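Local structure of N-acetylmuramoyl-L-alanine amidase (Mycobacteroides abscessus, 7AGL) at residues 103-108 with 205-210; 10-15 with 64-69; 52-57 with 180-185; 138-143 with 211-216. The protein probably cleaves the amide bond between N-acetylmuramic acid and L-alanine in peptidoglycan, as a zinc-dependent amidase involved in cell-wall remodelling. All blocks are in the same frame, centred on the assembly; numbering follows the deposited sequence. Where two conformers were deposited one is given.

Contact 1. Residues 103-108 with 205-210; sequences VSIHAD and QAVVQG. With ZN (zinc ion), chain B.
Val207 on helix 197-215 reaches down onto the sheet between Val103 and Ile105 of strand 101-108. Its CB already points at the strand and splits into two methyls, each with its own partner. CG1, anti to the backbone N (chi1 171°), meets Val103 CG1 at 4.2 Å; the two valine side chains slide past each other in opposite directions. CG2, beside the backbone N, touches the tip of the isoleucine, Ile105 CD1, also at 4.2 Å. Both contacts are apolar and of ordinary van der Waals length. Met141 and Leu145 of helix 132-147 press on Val207 as well, and Val59 of helix 51-68 on Ile105, so helices gather over this face of the sheet.

Along the strand, side chains alternate. Ser104 and His106 turn to the opposite side, and His106 holds the zinc near the strand's C-terminal end. His106 ND1 binds the metal at 2.2 Å, and water 1 and water 2 each bind with their oxygen 2.2 Å from the zinc; His16 and Glu51 complete the site. Ser104 OG lies in the plane of the imidazole at its edge and is hydrogen-bonded to Asp13. Water 1 donates to Ala107 O at 2.8 Å, while Ala107 N is bonded to Glu51, so the N and O of Ala107 each bond to a zinc ligand. The strand is apolar toward helix 197-215, where dispersion contacts alone join it to Val207, and polar on the opposite side, where His106 binds zinc.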
loop_
_atom_site.group_PDB
_atom_site.type_symbol
_atom_site.label_atom_id
_atom_site.label_comp_id
_atom_site.label_asym_id
_atom_site.label_seq_id
_atom_site.Cartn_x
_atom_site.Cartn_y
_atom_site.Cartn_z
ATOM N N VAL A 103 1.169 -2.504 5.853
ATOM C CA VAL A 103 0.919 -1.393 4.935
ATOM C C VAL A 103 1.297 -1.813 3.531
ATOM O O VAL A 103 2.456 -2.168 3.276
ATOM C CB VAL A 103 1.685 -0.125 5.323
ATOM C CG1 VAL A 103 1.464 0.937 4.250
ATOM C CG2 VAL A 103 1.222 0.364 6.696
ATOM N N SER A 104 0.332 -1.749 2.618
ATOM C CA SER A 104 0.567 -1.997 1.205
ATOM C C SER A 104 0.692 -0.646 0.510
ATOM O O SER A 104 -0.099 0.267 0.778
ATOM C CB SER A 104 -0.588 -2.823 0.620
ATOM O OG SER A 104 -0.435 -3.068 -0.771
ATOM N N ILE A 105 1.691 -0.515 -0.360
ATOM C CA ILE A 105 2.024 0.751 -1.019
ATOM C C ILE A 105 1.779 0.608 -2.518
ATOM O O ILE A 105 2.329 -0.293 -3.171
ATOM C CB ILE A 105 3.472 1.182 -0.736
ATOM C CG1 ILE A 105 3.660 1.494 0.753
ATOM C CG2 ILE A 105 3.860 2.384 -1.623
ATOM C CD1 ILE A 105 2.797 2.645 1.278
ATOM N N HIS A 106 0.959 1.511 -3.058
ATOM C CA HIS A 106 0.576 1.522 -4.461
ATOM C C HIS A 106 0.613 2.963 -4.973
ATOM O O HIS A 106 0.742 3.920 -4.203
ATOM C CB HIS A 106 -0.832 0.917 -4.645
ATOM C CG HIS A 106 -0.872 -0.583 -4.560
ATOM N ND1 HIS A 106 -1.091 -1.380 -5.660
ATOM C CD2 HIS A 106 -0.725 -1.433 -3.514
ATOM C CE1 HIS A 106 -1.068 -2.652 -5.308
ATOM N NE2 HIS A 106 -0.863 -2.711 -4.006
ATOM N N ALA A 107 0.552 3.109 -6.297
ATOM C CA ALA A 107 0.245 4.387 -6.928
ATOM C C ALA A 107 -0.742 4.138 -8.061
ATOM O O ALA A 107 -0.778 3.052 -8.659
ATOM C CB ALA A 107 1.506 5.097 -7.447
ATOM N N ASP A 108 -1.544 5.155 -8.358
ATOM C CA ASP A 108 -2.789 4.974 -9.083
ATOM C C ASP A 108 -2.661 5.491 -10.512
ATOM O O ASP A 108 -1.734 6.239 -10.849
ATOM C CB ASP A 108 -3.918 5.704 -8.331
ATOM C CG ASP A 108 -5.314 5.241 -8.712
ATOM O OD1 ASP A 108 -5.494 4.135 -9.308
ATOM O OD2 ASP A 108 -6.253 6.019 -8.394
ATOM N N GLN A 205 8.322 9.115 4.878
ATOM C CA GLN A 205 8.264 9.698 6.220
ATOM C C GLN A 205 6.826 9.843 6.682
ATOM O O GLN A 205 6.510 9.596 7.855
ATOM C CB GLN A 205 8.950 11.060 6.235
ATOM C CG GLN A 205 10.435 10.992 6.038
ATOM C CD GLN A 205 11.039 12.371 6.005
ATOM O OE1 GLN A 205 10.819 13.178 6.919
ATOM N NE2 GLN A 205 11.785 12.667 4.942
ATOM N N ALA A 206 5.940 10.241 5.766
ATOM C CA ALA A 206 4.542 10.451 6.121
ATOM C C ALA A 206 3.866 9.132 6.467
ATOM O O ALA A 206 3.124 9.051 7.450
ATOM C CB ALA A 206 3.810 11.146 4.973
ATOM N N VAL A 207 4.119 8.087 5.669
ATOM C CA VAL A 207 3.596 6.762 5.990
ATOM C C VAL A 207 4.109 6.304 7.347
ATOM O O VAL A 207 3.345 5.772 8.168
ATOM C CB VAL A 207 3.963 5.772 4.872
ATOM C CG1 VAL A 207 3.632 4.325 5.281
ATOM C CG2 VAL A 207 3.225 6.167 3.585
ATOM N N VAL A 208 5.408 6.498 7.609
ATOM C CA VAL A 208 5.963 6.111 8.902
ATOM C C VAL A 208 5.255 6.850 10.036
ATOM O O VAL A 208 4.936 6.255 11.068
ATOM C CB VAL A 208 7.487 6.339 8.926
ATOM C CG1 VAL A 208 8.024 6.252 10.348
ATOM C CG2 VAL A 208 8.174 5.299 8.040
ATOM N N GLN A 209 4.997 8.152 9.866
ATOM C CA GLN A 209 4.255 8.887 10.891
ATOM C C GLN A 209 2.885 8.262 11.141
ATOM O O GLN A 209 2.439 8.159 12.289
ATOM C CB GLN A 209 4.119 10.361 10.495
ATOM C CG GLN A 209 5.398 11.135 10.723
ATOM C CD GLN A 209 5.412 12.499 10.056
ATOM O OE1 GLN A 209 4.521 12.848 9.283
ATOM N NE2 GLN A 209 6.441 13.277 10.356
ATOM N N GLY A 210 2.221 7.800 10.080
ATOM C CA GLY A 210 0.942 7.124 10.260
ATOM C C GLY A 210 1.073 5.806 10.998
ATOM O O GLY A 210 0.247 5.480 11.855
HETATM ZN ZN ZN B . -1.228 -0.757 -7.747
HETATM O O HOH W 1 -2.499 0.995 -7.931
HETATM O O HOH W 2 -3.146 -1.842 -8.167
#

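Contact 2. Residues 10-15 with 64-69; sequences VVLDPG and QQLTQL
Val10, Leu12 and Leu66 meet through branched aliphatic side chains alone, so neither ring nor amide offers a face or an edge to this interface. The flat group of the strand, the carboxylate of Asp13, belongs to a different network: its OD1 takes a salt bridge from Arg90 and a hydrogen bond from Thr76, and its OD2 is bonded to Ser104 on the next strand. The setting is a beta-alpha-beta crossover. Strand 9-14 leads, by way of a small two-stranded hairpin, into helix 51-68, which packs over the sheet before the chain returns as strand 72-75, parallel to strand 9-14 and beside it. Leu66 lies in the last turn of that helix.

Alternation in the strand turns Val10 and Leu12 to the helix and Val11 to the opposite face, toward Glu94 of helix 87-96. Val10 CG1 stands anti to its own nitrogen (chi1 175°), which brings this methyl to Leu66 CD1, and the Val10 side chain crosses that of Leu66 at about a right angle. Leu12 instead meets Leu66 tip to tip; its CG lies anti to the carbonyl carbon (chi1 -60°), which swings CD1 out toward Leu66. Val59 and Ile62, earlier in the same helix, also rest on Leu12 and continue the apolar layer. A single methyl does the touching on the helix side: Leu66 CD1 lies 4.0 Å from Val10 CG1 and 4.2 Å from Leu12 CD1, the two strand methyls approaching it from directions about 80° apart.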
loop_
_atom_site.group_PDB
_atom_site.type_symbol
_atom_site.label_atom_id
_atom_site.label_comp_id
_atom_site.label_asym_id
_atom_site.label_seq_id
_atom_site.Cartn_x
_atom_site.Cartn_y
_atom_site.Cartn_z
ATOM N N VAL A 10 5.955 -4.877 11.752
ATOM C CA VAL A 10 5.246 -4.293 10.616
ATOM C C VAL A 10 5.686 -5.014 9.344
ATOM O O VAL A 10 6.894 -5.200 9.124
ATOM C CB VAL A 10 5.506 -2.778 10.504
ATOM C CG1 VAL A 10 4.853 -2.195 9.238
ATOM C CG2 VAL A 10 4.988 -2.072 11.767
ATOM N N VAL A 11 4.713 -5.415 8.504
ATOM C CA VAL A 11 4.999 -5.980 7.180
ATOM C C VAL A 11 4.632 -4.949 6.117
ATOM O O VAL A 11 3.569 -4.303 6.188
ATOM C CB VAL A 11 4.263 -7.316 6.915
ATOM C CG1 VAL A 11 4.736 -7.929 5.602
ATOM C CG2 VAL A 11 4.492 -8.290 8.057
ATOM N N LEU A 12 5.518 -4.794 5.132
ATOM C CA LEU A 12 5.377 -3.789 4.082
ATOM C C LEU A 12 5.234 -4.479 2.740
ATOM O O LEU A 12 6.013 -5.387 2.428
ATOM C CB LEU A 12 6.599 -2.864 4.054
ATOM C CG LEU A 12 6.874 -2.091 5.345
ATOM C CD1 LEU A 12 8.225 -1.376 5.266
ATOM C CD2 LEU A 12 5.755 -1.086 5.595
ATOM N N ASP A 13 4.261 -4.044 1.938
ATOM C CA ASP A 13 4.002 -4.673 0.638
ATOM C C ASP A 13 4.149 -3.656 -0.488
ATOM O O ASP A 13 3.229 -2.843 -0.711
ATOM C CB ASP A 13 2.593 -5.281 0.629
ATOM C CG ASP A 13 2.145 -5.699 -0.760
ATOM O OD1 ASP A 13 2.976 -6.309 -1.460
ATOM O OD2 ASP A 13 0.971 -5.423 -1.119
ATOM N N PRO A 14 5.301 -3.632 -1.224
ATOM C CA PRO A 14 5.385 -2.785 -2.423
ATOM C C PRO A 14 4.602 -3.427 -3.558
ATOM O O PRO A 14 4.968 -4.487 -4.078
ATOM C CB PRO A 14 6.896 -2.731 -2.711
ATOM C CG PRO A 14 7.505 -3.926 -2.004
ATOM C CD PRO A 14 6.463 -4.538 -1.097
ATOM N N GLY A 15 3.506 -2.772 -3.944
ATOM C CA GLY A 15 2.567 -3.395 -4.858
ATOM C C GLY A 15 3.192 -3.735 -6.199
ATOM O O GLY A 15 4.075 -3.038 -6.696
ATOM N N GLN A 64 13.676 1.212 6.116
ATOM C CA GLN A 64 14.865 1.749 6.761
ATOM C C GLN A 64 14.503 2.638 7.949
ATOM O O GLN A 64 15.138 2.556 9.011
ATOM C CB GLN A 64 15.686 2.519 5.728
ATOM C CG GLN A 64 17.058 2.966 6.196
ATOM C CD GLN A 64 17.729 3.885 5.186
ATOM O OE1 GLN A 64 17.092 4.351 4.232
ATOM N NE2 GLN A 64 19.019 4.153 5.391
ATOM N N GLN A 65 13.487 3.492 7.789
ATOM C CA GLN A 65 13.086 4.379 8.876
ATOM C C GLN A 65 12.502 3.589 10.041
ATOM O O GLN A 65 12.804 3.876 11.207
ATOM C CB GLN A 65 12.082 5.410 8.358
ATOM C CG GLN A 65 12.631 6.324 7.264
ATOM C CD GLN A 65 11.561 7.214 6.650
ATOM O OE1 GLN A 65 10.608 7.615 7.320
ATOM N NE2 GLN A 65 11.716 7.529 5.373
ATOM N N LEU A 66 11.673 2.582 9.746
ATOM C CA LEU A 66 11.087 1.771 10.813
ATOM C C LEU A 66 12.161 1.003 11.569
ATOM O O LEU A 66 12.121 0.921 12.804
ATOM C CB LEU A 66 10.043 0.798 10.251
ATOM C CG LEU A 66 8.742 1.435 9.757
ATOM C CD1 LEU A 66 7.903 0.384 9.041
ATOM C CD2 LEU A 66 7.988 2.062 10.942
ATOM N N THR A 67 13.136 0.441 10.853
ATOM C CA THR A 67 14.216 -0.272 11.535
ATOM C C THR A 67 14.964 0.658 12.486
ATOM O O THR A 67 15.313 0.269 13.612
ATOM C CB THR A 67 15.176 -0.890 10.511
ATOM O OG1 THR A 67 14.498 -1.913 9.760
ATOM C CG2 THR A 67 16.380 -1.496 11.206
ATOM N N GLN A 68 15.203 1.899 12.063
ATOM C CA GLN A 68 15.883 2.845 12.944
ATOM C C GLN A 68 15.064 3.132 14.200
ATOM O O GLN A 68 15.628 3.490 15.245
ATOM C CB GLN A 68 16.186 4.133 12.175
ATOM C CG GLN A 68 17.015 5.132 12.952
ATOM C CD GLN A 68 17.401 6.345 12.124
ATOM O OE1 GLN A 68 17.163 6.386 10.915
ATOM N NE2 GLN A 68 18.000 7.345 12.773
ATOM N N LEU A 69 13.740 2.980 14.128
ATOM C CA LEU A 69 12.895 3.153 15.305
ATOM C C LEU A 69 12.787 1.891 16.153
ATOM O O LEU A 69 12.045 1.889 17.141
ATOM C CB LEU A 69 11.491 3.595 14.886
ATOM C CG LEU A 69 11.376 4.963 14.230
ATOM C CD1 LEU A 69 9.970 5.157 13.720
ATOM C CD2 LEU A 69 11.725 6.056 15.221
#

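Contact 3. Residues 52-57 with 180-185; sequences HTFTWN and VELGNM
Phe54 of helix 51-68 takes part in both apolar contacts with the end of strand 177-184 and the residue just after it. The first is with Leu182, whose side chain lies at a slant to that of the phenylalanine. Leu182 CD1 comes to 3.7 Å from Phe54 CZ and to 4.0 Å from Phe54 CE2, and Leu182 CB adds a looser touch at the same CZ. The second is with Met185: its chain bends at the last torsion (chi3 89°) and brings the terminal methyl CE to 4.0 Å from Phe54 CB. Leucine and methionine thus hold the aromatic side chain at its outer end and at its root. With CG anti to the backbone N (chi1 165°), the ring projects from the helix toward the sheet, where Ala107 also lies against it.

Polar bonds run around this patch. His52 ND1 and Thr53 OG1 are both bonded to the carboxylate of Asp80. On the strand side, Asn184 spreads its amide over three backbone partners: OD1 takes the N-H groups of Gly110 and Lys186, and ND2 gives to Gly114 O.

The side chain of Met185 is about 8 Å from the zinc. Undirected apolar packing thus joins the helix that starts at the zinc ligand Glu51 to the strand end, while directional bonds flank it, Thr55 OG1 holding Gly15 O beside the ligand His16.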
loop_
_atom_site.group_PDB
_atom_site.type_symbol
_atom_site.label_atom_id
_atom_site.label_comp_id
_atom_site.label_asym_id
_atom_site.label_seq_id
_atom_site.Cartn_x
_atom_site.Cartn_y
_atom_site.Cartn_z
ATOM N N HIS A 52 5.566 -0.331 -10.146
ATOM C CA HIS A 52 6.264 -1.326 -9.336
ATOM C C HIS A 52 7.610 -0.815 -8.834
ATOM O O HIS A 52 8.051 -1.200 -7.745
ATOM C CB HIS A 52 6.440 -2.641 -10.112
ATOM C CG HIS A 52 7.291 -2.548 -11.348
ATOM N ND1 HIS A 52 8.670 -2.668 -11.326
ATOM C CD2 HIS A 52 6.945 -2.452 -12.656
ATOM C CE1 HIS A 52 9.132 -2.628 -12.566
ATOM N NE2 HIS A 52 8.110 -2.489 -13.392
ATOM N N THR A 53 8.267 0.062 -9.590
ATOM C CA THR A 53 9.536 0.622 -9.122
ATOM C C THR A 53 9.308 1.697 -8.064
ATOM O O THR A 53 10.037 1.765 -7.066
ATOM C CB THR A 53 10.299 1.195 -10.309
ATOM O OG1 THR A 53 10.485 0.145 -11.272
ATOM C CG2 THR A 53 11.660 1.716 -9.870
ATOM N N PHE A 54 8.277 2.522 -8.252
ATOM C CA PHE A 54 7.948 3.516 -7.238
ATOM C C PHE A 54 7.626 2.857 -5.902
ATOM O O PHE A 54 8.095 3.307 -4.843
ATOM C CB PHE A 54 6.758 4.374 -7.696
ATOM C CG PHE A 54 6.135 5.157 -6.566
ATOM C CD1 PHE A 54 6.764 6.314 -6.071
ATOM C CD2 PHE A 54 4.935 4.733 -5.975
ATOM C CE1 PHE A 54 6.220 7.018 -5.024
ATOM C CE2 PHE A 54 4.392 5.438 -4.918
ATOM C CZ PHE A 54 5.014 6.587 -4.449
ATOM N N THR A 55 6.805 1.800 -5.922
ATOM C CA THR A 55 6.390 1.200 -4.654
ATOM C C THR A 55 7.575 0.497 -3.997
ATOM O O THR A 55 7.768 0.592 -2.781
ATOM C CB THR A 55 5.211 0.222 -4.853
ATOM O OG1 THR A 55 5.625 -0.900 -5.656
ATOM C CG2 THR A 55 4.003 0.907 -5.523
ATOM N N TRP A 56 8.399 -0.172 -4.800
ATOM C CA TRP A 56 9.605 -0.815 -4.281
ATOM C C TRP A 56 10.507 0.192 -3.566
ATOM O O TRP A 56 10.882 0.001 -2.404
ATOM C CB TRP A 56 10.348 -1.477 -5.447
ATOM C CG TRP A 56 11.697 -2.035 -5.110
ATOM C CD1 TRP A 56 12.916 -1.585 -5.555
ATOM C CD2 TRP A 56 11.966 -3.183 -4.297
ATOM N NE1 TRP A 56 13.926 -2.394 -5.065
ATOM C CE2 TRP A 56 13.364 -3.368 -4.279
ATOM C CE3 TRP A 56 11.157 -4.069 -3.577
ATOM C CZ2 TRP A 56 13.967 -4.407 -3.566
ATOM C CZ3 TRP A 56 11.749 -5.066 -2.857
ATOM C CH2 TRP A 56 13.143 -5.252 -2.870
ATOM N N ASN A 57 10.858 1.277 -4.249
ATOM C CA ASN A 57 11.798 2.228 -3.671
ATOM C C ASN A 57 11.195 2.943 -2.472
ATOM O O ASN A 57 11.897 3.206 -1.493
ATOM C CB ASN A 57 12.257 3.196 -4.749
ATOM C CG ASN A 57 13.367 2.582 -5.600
ATOM O OD1 ASN A 57 13.167 2.267 -6.757
ATOM N ND2 ASN A 57 14.525 2.367 -4.993
ATOM N N VAL A 180 -2.277 1.993 0.812
ATOM C CA VAL A 180 -2.175 3.425 0.551
ATOM C C VAL A 180 -1.822 3.610 -0.913
ATOM O O VAL A 180 -0.743 3.204 -1.346
ATOM C CB VAL A 180 -1.128 4.098 1.453
ATOM C CG1 VAL A 180 -1.120 5.608 1.202
ATOM C CG2 VAL A 180 -1.440 3.815 2.931
ATOM N N GLU A 181 -2.730 4.218 -1.673
ATOM C CA GLU A 181 -2.416 4.751 -2.994
ATOM C C GLU A 181 -1.861 6.162 -2.773
ATOM O O GLU A 181 -2.590 7.067 -2.355
ATOM C CB GLU A 181 -3.662 4.749 -3.881
ATOM C CG GLU A 181 -4.163 3.337 -4.272
ATOM C CD GLU A 181 -3.486 2.800 -5.506
ATOM O OE1 GLU A 181 -2.542 3.474 -5.981
ATOM O OE2 GLU A 181 -3.895 1.712 -5.999
ATOM N N LEU A 182 -0.559 6.348 -3.017
ATOM C CA LEU A 182 0.073 7.585 -2.576
ATOM C C LEU A 182 -0.218 8.754 -3.505
ATOM O O LEU A 182 -0.120 9.905 -3.081
ATOM C CB LEU A 182 1.593 7.386 -2.413
ATOM C CG LEU A 182 1.966 6.643 -1.129
ATOM C CD1 LEU A 182 3.446 6.203 -1.143
ATOM C CD2 LEU A 182 1.698 7.512 0.081
ATOM N N GLY A 183 -0.570 8.480 -4.753
ATOM C CA GLY A 183 -0.891 9.542 -5.686
ATOM C C GLY A 183 -1.259 8.947 -7.027
ATOM O O GLY A 183 -1.335 7.724 -7.188
ATOM N N ASN A 184 -1.473 9.840 -7.990
ATOM C CA ASN A 184 -1.902 9.481 -9.337
ATOM C C ASN A 184 -0.693 9.601 -10.258
ATOM O O ASN A 184 -0.227 10.714 -10.531
ATOM C CB ASN A 184 -3.052 10.386 -9.786
ATOM C CG ASN A 184 -3.474 10.131 -11.207
ATOM O OD1 ASN A 184 -3.072 9.128 -11.821
ATOM N ND2 ASN A 184 -4.316 11.006 -11.740
ATOM N N MET A 185 -0.181 8.459 -10.743
ATOM C CA MET A 185 1.005 8.510 -11.608
ATOM C C MET A 185 0.752 9.271 -12.904
ATOM O O MET A 185 1.721 9.713 -13.545
ATOM C CB MET A 185 1.500 7.092 -11.955
ATOM C CG MET A 185 1.698 6.199 -10.753
ATOM S SD MET A 185 2.845 4.829 -11.083
ATOM C CE MET A 185 4.389 5.628 -10.631
#

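Contact 4. Residues 138-143 with 211-216; sequences AKTMRD and IVAYLS
Thr140 and Met141 of helix 132-147 reach helix 197-215 in two different ways. Thr140 is directed at the partner helix. Its methyl CG2, anti to the backbone N, presses against the turn at 213-214, lying 3.6 Å from both Ala213 CB and Tyr214 N and 4.0 Å from Tyr214 CB. The hydroxyl on the other branch turns back to its own helix and is bonded to Arg136 O, so only the apolar branch serves the interface.

Met141 leaves its helix to one side of the partner, and bends at chi2 (60°) and chi3 (71°) bring CE back to it, 4.0 Å from Ile211 CG1 and 3.9 Å from Ile211 N; the two side chains lie side by side and point the same way. The Tyr214 ring stacks on Phe137 of helix 132-147.

The axes of the two segments approach to 8.7 Å and run at 140°, closer to antiparallel than to perpendicular. Buried Met141 and Ile211 lie toward the sheet, whereas Ala213 is exposed: an oblique antiparallel helix pair covering one face of the central sheet in an alpha/beta fold.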
loop_
_atom_site.group_PDB
_atom_site.type_symbol
_atom_site.label_atom_id
_atom_site.label_comp_id
_atom_site.label_asym_id
_atom_site.label_seq_id
_atom_site.Cartn_x
_atom_site.Cartn_y
_atom_site.Cartn_z
ATOM N N ALA A 138 -6.940 3.080 9.194
ATOM C CA ALA A 138 -7.176 3.851 7.974
ATOM C C ALA A 138 -7.325 5.344 8.275
ATOM O O ALA A 138 -6.712 6.182 7.606
ATOM C CB ALA A 138 -8.421 3.326 7.258
ATOM N N LYS A 139 -8.160 5.694 9.267
ATOM C CA LYS A 139 -8.361 7.102 9.612
ATOM C C LYS A 139 -7.077 7.730 10.131
ATOM O O LYS A 139 -6.761 8.881 9.806
ATOM C CB LYS A 139 -9.478 7.221 10.645
ATOM C CG LYS A 139 -10.834 6.824 10.110
ATOM C CD LYS A 139 -11.904 6.960 11.182
ATOM C CE LYS A 139 -13.262 6.538 10.648
ATOM N NZ LYS A 139 -14.351 6.819 11.625
ATOM N N THR A 140 -6.327 6.982 10.949
ATOM C CA THR A 140 -5.074 7.493 11.500
ATOM C C THR A 140 -4.052 7.751 10.401
ATOM O O THR A 140 -3.397 8.805 10.379
ATOM C CB THR A 140 -4.527 6.500 12.521
ATOM O OG1 THR A 140 -5.406 6.473 13.663
ATOM C CG2 THR A 140 -3.124 6.913 12.965
ATOM N N MET A 141 -3.923 6.799 9.473
ATOM C CA MET A 141 -3.043 6.968 8.318
ATOM C C MET A 141 -3.454 8.172 7.475
ATOM O O MET A 141 -2.617 9.004 7.109
ATOM C CB MET A 141 -3.061 5.690 7.473
ATOM C CG MET A 141 -2.143 5.736 6.269
ATOM S SD MET A 141 -0.392 5.983 6.659
ATOM C CE MET A 141 0.099 4.430 7.397
ATOM N N ARG A 142 -4.745 8.282 7.161
ATOM C CA ARG A 142 -5.223 9.442 6.415
ATOM C C ARG A 142 -4.869 10.743 7.137
ATOM O O ARG A 142 -4.370 11.697 6.523
ATOM C CB ARG A 142 -6.734 9.324 6.197
ATOM C CG ARG A 142 -7.380 10.457 5.383
ATOM C CD ARG A 142 -7.764 11.681 6.218
ATOM N NE ARG A 142 -8.537 11.318 7.407
ATOM C CZ ARG A 142 -9.842 11.077 7.405
ATOM N NH1 ARG A 142 -10.531 11.160 6.276
ATOM N NH2 ARG A 142 -10.459 10.739 8.529
ATOM N N ASP A 143 -5.131 10.800 8.447
ATOM C CA ASP A 143 -4.820 12.003 9.223
ATOM C C ASP A 143 -3.335 12.343 9.179
ATOM O O ASP A 143 -2.964 13.514 9.045
ATOM C CB ASP A 143 -5.256 11.816 10.673
ATOM C CG ASP A 143 -6.755 11.850 10.846
ATOM O OD1 ASP A 143 -7.463 12.236 9.898
ATOM O OD2 ASP A 143 -7.227 11.479 11.945
ATOM N N ILE A 211 2.097 5.019 10.660
ATOM C CA ILE A 211 2.332 3.764 11.371
ATOM C C ILE A 211 2.618 4.040 12.845
ATOM O O ILE A 211 2.038 3.410 13.742
ATOM C CB ILE A 211 3.484 2.988 10.702
ATOM C CG1 ILE A 211 3.106 2.579 9.277
ATOM C CG2 ILE A 211 3.873 1.780 11.542
ATOM C CD1 ILE A 211 4.278 2.011 8.491
ATOM N N VAL A 212 3.503 5.004 13.116
ATOM C CA VAL A 212 3.847 5.343 14.499
ATOM C C VAL A 212 2.619 5.828 15.263
ATOM O O VAL A 212 2.393 5.441 16.420
ATOM C CB VAL A 212 4.978 6.393 14.524
ATOM C CG1 VAL A 212 5.136 6.970 15.918
ATOM C CG2 VAL A 212 6.287 5.770 14.040
ATOM N N ALA A 213 1.815 6.693 14.640
ATOM C CA ALA A 213 0.618 7.191 15.313
ATOM C C ALA A 213 -0.337 6.050 15.630
ATOM O O ALA A 213 -0.899 5.980 16.733
ATOM C CB ALA A 213 -0.069 8.247 14.449
ATOM N N TYR A 214 -0.488 5.107 14.697
ATOM C CA TYR A 214 -1.408 3.998 14.934
ATOM C C TYR A 214 -0.908 3.078 16.047
ATOM O O TYR A 214 -1.671 2.713 16.949
ATOM C CB TYR A 214 -1.637 3.218 13.640
ATOM C CG TYR A 214 -2.519 2.020 13.857
ATOM C CD1 TYR A 214 -3.881 2.178 14.113
ATOM C CD2 TYR A 214 -1.999 0.733 13.825
ATOM C CE1 TYR A 214 -4.702 1.082 14.328
ATOM C CE2 TYR A 214 -2.808 -0.372 14.032
ATOM C CZ TYR A 214 -4.160 -0.193 14.281
ATOM O OH TYR A 214 -4.981 -1.294 14.499
ATOM N N LEU A 215 0.371 2.685 16.006
ATOM C CA LEU A 215 0.887 1.756 17.013
ATOM C C LEU A 215 0.980 2.389 18.394
ATOM O O LEU A 215 0.984 1.667 19.396
ATOM C CB LEU A 215 2.254 1.217 16.590
ATOM C CG LEU A 215 2.265 0.322 15.340
ATOM C CD1 LEU A 215 3.692 -0.006 14.924
ATOM C CD2 LEU A 215 1.464 -0.949 15.569
ATOM N N SER A 216 1.047 3.711 18.480
ATOM C CA SER A 216 1.032 4.373 19.778
ATOM C C SER A 216 -0.402 4.504 20.283
ATOM O O SER A 216 -0.663 4.377 21.486
ATOM C CB SER A 216 1.701 5.743 19.692
ATOM O OG SER A 216 3.063 5.615 19.335
#

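Overall arrangement
Contacts 1, 2 and 3 bring helices onto the same face of the mixed sheet, on three neighbouring strands: 9-14, 101-108 and 177-184. Contact 1 is central, its centre 10 Å from that of contact 2 and 9 Å from that of contact 3. Probable hydrogen bonds join them: Ile105 N to Asp13 O (2.8 Å) and Asp108 O to Met185 N (2.7 Å). Contact 4 continues helix 197-215 beyond contact 1 and meets contact 2 where Ile211 CD1 lies 4.0 Å from Leu66 CD1. Contact 1 supplies the zinc ligand His106, and contact 3 lies nearby; contact 4, 19 Å from contact 3 between centres, lies over the end of the strands away from the zinc.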